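Local coordinates for protein CofB (Escherichia coli, PDB 5AX6) that serves as the trimeric minor pilin of the CFA/III type IVb pilus and probably takes part in pilus assembly, at residues E332-M335 against K341-R344; T349-F354 against A427-S432. All coordinates share one frame; numbering follows the deposited sequence.

Contact 1: residues E332-M335 against K341-R344; sequences EKSM and KELR
E332 and E342 pair across the turn end of an antiparallel beta hairpin, strand 327-333 running into strand 341-353. Two backbone hydrogen bonds hold this pair: E332 N gives to E342 O at 3.0 Å, and E342 N returns one to E332 O at 2.8 Å. The same E332 O also takes a CA-H...O contact from K341 CA. K333 and K341 form the next, non-hydrogen-bonded pair, with side chains turned apart.

The charge contact lies on the face carrying E332 and E342. R344, its chain stretched out as far as NE, brings its guanidinium across the E332 side chain at about a right angle. E332 OE1 and R344 NH1 stand 3.5 Å apart, a salt bridge of charges alone, because the oxygen sits well out of the guanidinium plane; carboxylate and guanidinium planes differ by 44°. R344 NH2 gives a hydrogen bond to I346 O of the second subunit, so the arginine bridges the subunit boundary. A glutamine in place of E332 would probably leave the R344 charge without this mate.

Near the turn, S334 CB lies against E342 CG at 4.0 Å, while E342 OE1 is hydrogen-bonded to T488 OG1.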
ATOM      1  N   GLU A 332     -24.049  10.798   1.376  1.00 22.98           N
ATOM      2  CA  GLU A 332     -25.095  10.687   0.358  1.00 28.62           C
ATOM      3  C   GLU A 332     -25.840  12.004   0.246  1.00 25.37           C
ATOM      4  O   GLU A 332     -25.831  12.807   1.175  1.00 25.58           O
ATOM      5  CB  GLU A 332     -26.091   9.560   0.684  1.00 28.96           C
ATOM      6  CG  GLU A 332     -27.046   9.916   1.823  1.00 34.71           C
ATOM      7  CD  GLU A 332     -28.149   8.875   2.061  1.00 46.32           C
ATOM      8  OE1 GLU A 332     -28.161   7.815   1.385  1.00 44.30           O
ATOM      9  OE2 GLU A 332     -29.008   9.132   2.935  1.00 39.02           O
ATOM     10  N   LYS A 333     -26.490  12.212  -0.892  1.00 27.76           N
ATOM     11  CA  LYS A 333     -27.397  13.338  -1.058  1.00 32.32           C
ATOM     12  C   LYS A 333     -28.508  13.238  -0.034  1.00 32.08           C
ATOM     13  O   LYS A 333     -29.013  12.145   0.229  1.00 32.20           O
ATOM     14  CB  LYS A 333     -28.009  13.367  -2.466  1.00 33.27           C
ATOM     15  CG  LYS A 333     -27.022  13.526  -3.597  1.00 44.10           C
ATOM     16  CD  LYS A 333     -27.743  13.642  -4.942  1.00 52.43           C
ATOM     17  CE  LYS A 333     -28.515  14.955  -5.054  1.00 62.66           C
ATOM     18  NZ  LYS A 333     -28.335  15.602  -6.391  1.00 62.82           N
ATOM     19  N   SER A 334     -28.884  14.370   0.548  1.00 25.35           N
ATOM     20  CA  SER A 334     -30.080  14.432   1.374  1.00 35.89           C
ATOM     21  C   SER A 334     -31.297  13.956   0.577  1.00 32.47           C
ATOM     22  O   SER A 334     -31.500  14.370  -0.562  1.00 30.66           O
ATOM     23  CB  SER A 334     -30.311  15.850   1.881  1.00 41.52           C
ATOM     24  OG  SER A 334     -31.534  15.930   2.592  1.00 46.12           O
ATOM     25  N   MET A 335     -32.106  13.087   1.174  1.00 34.33           N
ATOM     26  CA  MET A 335     -33.265  12.547   0.465  1.00 35.61           C
ATOM     27  C   MET A 335     -34.452  13.520   0.508  1.00 40.14           C
ATOM     28  O   MET A 335     -35.481  13.301  -0.138  1.00 32.92           O
ATOM     29  CB  MET A 335     -33.645  11.171   1.030  1.00 31.21           C
ATOM     30  CG  MET A 335     -32.712  10.048   0.557  1.00 31.69           C
ATOM     31  SD  MET A 335     -32.975   8.438   1.350  1.00 38.00           S
ATOM     32  CE  MET A 335     -34.644   8.078   0.812  1.00 28.41           C
ATOM     33  N   LYS A 341     -25.068  17.371   0.598  1.00 38.74           N
ATOM     34  CA  LYS A 341     -24.600  16.044   0.958  1.00 33.54           C
ATOM     35  C   LYS A 341     -24.636  15.923   2.471  1.00 31.68           C
ATOM     36  O   LYS A 341     -24.505  16.921   3.179  1.00 29.58           O
ATOM     37  CB  LYS A 341     -23.198  15.790   0.406  1.00 35.59           C
ATOM     38  CG  LYS A 341     -23.153  15.786  -1.122  1.00 36.89           C
ATOM     39  CD  LYS A 341     -21.780  15.423  -1.678  1.00 46.53           C
ATOM     40  CE  LYS A 341     -20.845  16.622  -1.721  1.00 47.92           C
ATOM     41  NZ  LYS A 341     -19.901  16.524  -2.879  1.00 50.87           N
ATOM     42  N   GLU A 342     -24.851  14.707   2.963  1.00 27.03           N
ATOM     43  CA  GLU A 342     -24.904  14.466   4.399  1.00 23.17           C
ATOM     44  C   GLU A 342     -23.997  13.307   4.753  1.00 21.54           C
ATOM     45  O   GLU A 342     -23.790  12.418   3.932  1.00 20.48           O
ATOM     46  CB  GLU A 342     -26.331  14.151   4.854  1.00 26.51           C
ATOM     47  CG  GLU A 342     -27.371  15.189   4.446  1.00 33.47           C
ATOM     48  CD  GLU A 342     -27.469  16.362   5.408  1.00 41.01           C
ATOM     49  OE1 GLU A 342     -26.538  16.571   6.221  1.00 29.83           O
ATOM     50  OE2 GLU A 342     -28.493  17.082   5.352  1.00 42.63           O
ATOM     51  N   LEU A 343     -23.489  13.297   5.985  1.00 20.07           N
ATOM     52  CA  LEU A 343     -22.661  12.192   6.455  1.00 21.58           C
ATOM     53  C   LEU A 343     -23.342  11.439   7.593  1.00 17.79           C
ATOM     54  O   LEU A 343     -24.033  12.035   8.415  1.00 19.61           O
ATOM     55  CB  LEU A 343     -21.297  12.700   6.924  1.00 19.58           C
ATOM     56  CG  LEU A 343     -20.501  13.513   5.904  1.00 24.64           C
ATOM     57  CD1 LEU A 343     -19.186  13.949   6.533  1.00 29.63           C
ATOM     58  CD2 LEU A 343     -20.253  12.716   4.642  1.00 27.49           C
ATOM     59  N   ARG A 344     -23.157  10.124   7.633  1.00 17.82           N
ATOM     60  CA  ARG A 344     -23.671   9.336   8.754  1.00 18.27           C
ATOM     61  C   ARG A 344     -22.701   8.229   9.129  1.00 16.42           C
ATOM     62  O   ARG A 344     -21.859   7.830   8.317  1.00 17.39           O
ATOM     63  CB  ARG A 344     -25.027   8.719   8.418  1.00 18.05           C
ATOM     64  CG  ARG A 344     -24.940   7.606   7.390  1.00 18.10           C
ATOM     65  CD  ARG A 344     -26.312   7.328   6.807  1.00 20.86           C
ATOM     66  NE  ARG A 344     -26.315   6.209   5.877  1.00 19.67           N
ATOM     67  CZ  ARG A 344     -26.112   6.321   4.575  1.00 27.56           C
ATOM     68  NH1 ARG A 344     -25.847   7.513   4.040  1.00 23.89           N
ATOM     69  NH2 ARG A 344     -26.149   5.237   3.810  1.00 25.67           N
TER

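Contact 2: residues T349-F354 against A427-S432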
ATOM      1  N   THR A 349     -27.821  -0.602  17.997  1.00 16.27           N
ATOM      2  CA  THR A 349     -29.202  -0.856  18.391  1.00 15.45           C
ATOM      3  C   THR A 349     -29.177  -1.407  19.802  1.00 19.01           C
ATOM      4  O   THR A 349     -28.339  -2.250  20.130  1.00 16.38           O
ATOM      5  CB  THR A 349     -29.883  -1.844  17.435  1.00 21.60           C
ATOM      6  OG1 THR A 349     -29.787  -1.328  16.103  1.00 21.27           O
ATOM      7  CG2 THR A 349     -31.360  -2.054  17.798  1.00 21.73           C
ATOM      8  N   ILE A 350     -30.086  -0.908  20.628  1.00 16.88           N
ATOM      9  CA  ILE A 350     -30.202  -1.332  22.016  1.00 17.03           C
ATOM     10  C   ILE A 350     -31.662  -1.633  22.319  1.00 17.28           C
ATOM     11  O   ILE A 350     -32.531  -0.835  21.992  1.00 17.10           O
ATOM     12  CB  ILE A 350     -29.697  -0.227  22.976  1.00 19.67           C
ATOM     13  CG1 ILE A 350     -28.208   0.034  22.761  1.00 24.87           C
ATOM     14  CG2 ILE A 350     -29.978  -0.601  24.416  1.00 25.86           C
ATOM     15  CD1 ILE A 350     -27.727   1.407  23.304  1.00 28.04           C
ATOM     16  N   TYR A 351     -31.939  -2.789  22.918  1.00 15.94           N
ATOM     17  CA  TYR A 351     -33.301  -3.085  23.379  1.00 16.42           C
ATOM     18  C   TYR A 351     -33.443  -2.658  24.839  1.00 18.95           C
ATOM     19  O   TYR A 351     -32.602  -3.003  25.676  1.00 19.86           O
ATOM     20  CB  TYR A 351     -33.630  -4.581  23.227  1.00 15.59           C
ATOM     21  CG  TYR A 351     -35.001  -4.940  23.799  1.00 16.58           C
ATOM     22  CD1 TYR A 351     -36.134  -4.926  22.997  1.00 17.66           C
ATOM     23  CD2 TYR A 351     -35.155  -5.272  25.136  1.00 20.18           C
ATOM     24  CE1 TYR A 351     -37.383  -5.232  23.510  1.00 18.42           C
ATOM     25  CE2 TYR A 351     -36.402  -5.577  25.661  1.00 20.78           C
ATOM     26  CZ  TYR A 351     -37.506  -5.560  24.845  1.00 18.95           C
ATOM     27  OH  TYR A 351     -38.747  -5.866  25.345  1.00 20.83           O
ATOM     28  N   ALA A 352     -34.503  -1.927  25.165  1.00 17.64           N
ATOM     29  CA  ALA A 352     -34.711  -1.539  26.562  1.00 21.42           C
ATOM     30  C   ALA A 352     -36.171  -1.281  26.839  1.00 19.04           C
ATOM     31  O   ALA A 352     -36.899  -0.787  25.978  1.00 16.88           O
ATOM     32  CB  ALA A 352     -33.882  -0.302  26.906  1.00 22.28           C
ATOM     33  N   ALA A 353     -36.601  -1.651  28.038  1.00 19.04           N
ATOM     34  CA  ALA A 353     -37.913  -1.280  28.514  1.00 16.93           C
ATOM     35  C   ALA A 353     -37.751  -0.122  29.500  1.00 20.94           C
ATOM     36  O   ALA A 353     -36.682   0.066  30.091  1.00 21.42           O
ATOM     37  CB  ALA A 353     -38.605  -2.461  29.166  1.00 17.35           C
ATOM     38  N   PHE A 354     -38.792   0.686  29.640  1.00 20.28           N
ATOM     39  CA  PHE A 354     -38.835   1.649  30.735  1.00 21.71           C
ATOM     40  C   PHE A 354     -39.012   0.840  32.028  1.00 23.71           C
ATOM     41  O   PHE A 354     -39.286  -0.370  31.974  1.00 20.82           O
ATOM     42  CB  PHE A 354     -39.950   2.668  30.508  1.00 22.98           C
ATOM     43  CG  PHE A 354     -39.783   3.459  29.233  1.00 21.10           C
ATOM     44  CD1 PHE A 354     -38.977   4.590  29.202  1.00 19.48           C
ATOM     45  CD2 PHE A 354     -40.409   3.057  28.067  1.00 19.74           C
ATOM     46  CE1 PHE A 354     -38.807   5.312  28.032  1.00 18.71           C
ATOM     47  CE2 PHE A 354     -40.242   3.774  26.890  1.00 19.20           C
ATOM     48  CZ  PHE A 354     -39.446   4.907  26.872  1.00 18.57           C
ATOM     49  N   ALA A 427     -36.562 -11.884  25.497  1.00 20.76           N
ATOM     50  CA  ALA A 427     -36.788 -13.326  25.360  1.00 22.69           C
ATOM     51  C   ALA A 427     -37.966 -13.820  26.203  1.00 22.38           C
ATOM     52  O   ALA A 427     -38.445 -14.945  26.014  1.00 21.13           O
ATOM     53  CB  ALA A 427     -35.518 -14.103  25.724  1.00 20.56           C
ATOM     54  N   GLY A 428     -38.448 -12.983  27.114  1.00 20.69           N
ATOM     55  CA  GLY A 428     -39.574 -13.377  27.952  1.00 22.20           C
ATOM     56  C   GLY A 428     -40.777 -12.451  27.940  1.00 24.01           C
ATOM     57  O   GLY A 428     -41.557 -12.444  28.902  1.00 22.93           O
ATOM     58  N   ASN A 429     -40.963 -11.695  26.855  1.00 19.27           N
ATOM     59  CA  ASN A 429     -42.039 -10.699  26.806  1.00 22.46           C
ATOM     60  C   ASN A 429     -43.454 -11.291  26.921  1.00 23.30           C
ATOM     61  O   ASN A 429     -44.363 -10.636  27.416  1.00 22.97           O
ATOM     62  CB  ASN A 429     -41.943  -9.862  25.516  1.00 20.41           C
ATOM     63  CG  ASN A 429     -40.882  -8.752  25.610  1.00 22.45           C
ATOM     64  OD1 ASN A 429     -40.343  -8.482  26.685  1.00 21.36           O
ATOM     65  ND2 ASN A 429     -40.595  -8.097  24.478  1.00 20.46           N
ATOM     66  N   ARG A 430     -43.653 -12.515  26.456  1.00 19.54           N
ATOM     67  CA  ARG A 430     -44.989 -13.112  26.490  1.00 26.08           C
ATOM     68  C   ARG A 430     -45.273 -13.829  27.809  1.00 29.90           C
ATOM     69  O   ARG A 430     -46.359 -14.370  28.004  1.00 39.19           O
ATOM     70  CB  ARG A 430     -45.164 -14.111  25.346  1.00 24.84           C
ATOM     71  CG  ARG A 430     -45.270 -13.506  23.960  1.00 24.00           C
ATOM     72  CD  ARG A 430     -45.103 -14.593  22.924  1.00 27.34           C
ATOM     73  NE  ARG A 430     -46.136 -15.614  23.062  1.00 27.50           N
ATOM     74  CZ  ARG A 430     -46.224 -16.689  22.293  1.00 28.13           C
ATOM     75  NH1 ARG A 430     -45.330 -16.891  21.336  1.00 22.46           N
ATOM     76  NH2 ARG A 430     -47.204 -17.563  22.484  1.00 25.41           N
ATOM     77  N   ASN A 431     -44.298 -13.848  28.704  1.00 27.03           N
ATOM     78  CA  ASN A 431     -44.368 -14.715  29.877  1.00 42.42           C
ATOM     79  C   ASN A 431     -45.444 -14.307  30.884  1.00 51.87           C
ATOM     80  O   ASN A 431     -46.079 -15.164  31.500  1.00 50.73           O
ATOM     81  CB  ASN A 431     -43.001 -14.782  30.554  1.00 41.02           C
ATOM     82  CG  ASN A 431     -41.988 -15.564  29.730  1.00 46.90           C
ATOM     83  OD1 ASN A 431     -42.229 -15.878  28.554  1.00 44.35           O
ATOM     84  ND2 ASN A 431     -40.850 -15.888  30.339  1.00 48.15           N
ATOM     85  N   SER A 432     -45.651 -13.004  31.047  1.00 48.44           N
ATOM     86  CA  SER A 432     -46.772 -12.509  31.842  1.00 55.44           C
ATOM     87  C   SER A 432     -47.765 -11.768  30.948  1.00 58.03           C
ATOM     88  O   SER A 432     -47.466 -10.688  30.439  1.00 49.74           O
ATOM     89  CB  SER A 432     -46.282 -11.597  32.970  1.00 55.15           C
ATOM     90  OG  SER A 432     -45.410 -12.293  33.845  1.00 56.66           O
TER
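Y351 reaches N429 with the hydroxyl end of its ring, and these two residues make the whole contact. The side chains approach from opposite directions. The backbones are well separated; their nearest CA atoms, those of Y351 and A427, are 11.0 Å apart. Y351 covers that distance because its CG stands anti to the backbone N (chi1 176°), which sends the ring out from the strand with OH leading. That oxygen ends 3.6 Å from N429 CG, the carbon of the side-chain amide. Ring and amide planes are turned 38° from each other.

N429 sits in a type I beta turn, G428 to N431, closed by N431 N giving a hydrogen bond to G428 O at 3.1 Å. The turn belongs to the long loop between strands 398-409 and 438-448; Y351 lies on strand 341-353 of an antiparallel sheet in the C-terminal domain, so the contact lays this loop against the sheet. The buried surface is small, 64 Å² over both sides.

The hydroxyl of Y351 is held by hydrogen bonds with F423 O and S479 OG, which fix the end of the ring beside N429. Beyond the turn lies the third subunit: R430 NH2 forms a salt bridge with E377 OE2 of that subunit, and A427 O accepts a hydrogen bond from N447 ND2 of the same neighbouring chain.

Both contacts fall within the C-terminal domain. Followed from its N terminus, the chain reaches contact 1 at the end of strand 327-333, where it closes a tight hairpin turn, with five residues between its segments. Strand 341-353 then continues directly to contact 2, which closes a much longer loop: 72 residues, including strands 381-384 and 398-409, separate its segments. The two follow in series, neither nesting nor crossing, with centres about 33 Å apart. Contact 1 ties strand 327-333, outermost in its sheet within this chain, to its neighbour; contact 2 ties the far end of that neighbour to the loop before strand 438-448. Contact 1 borders the second subunit and contact 2 the third.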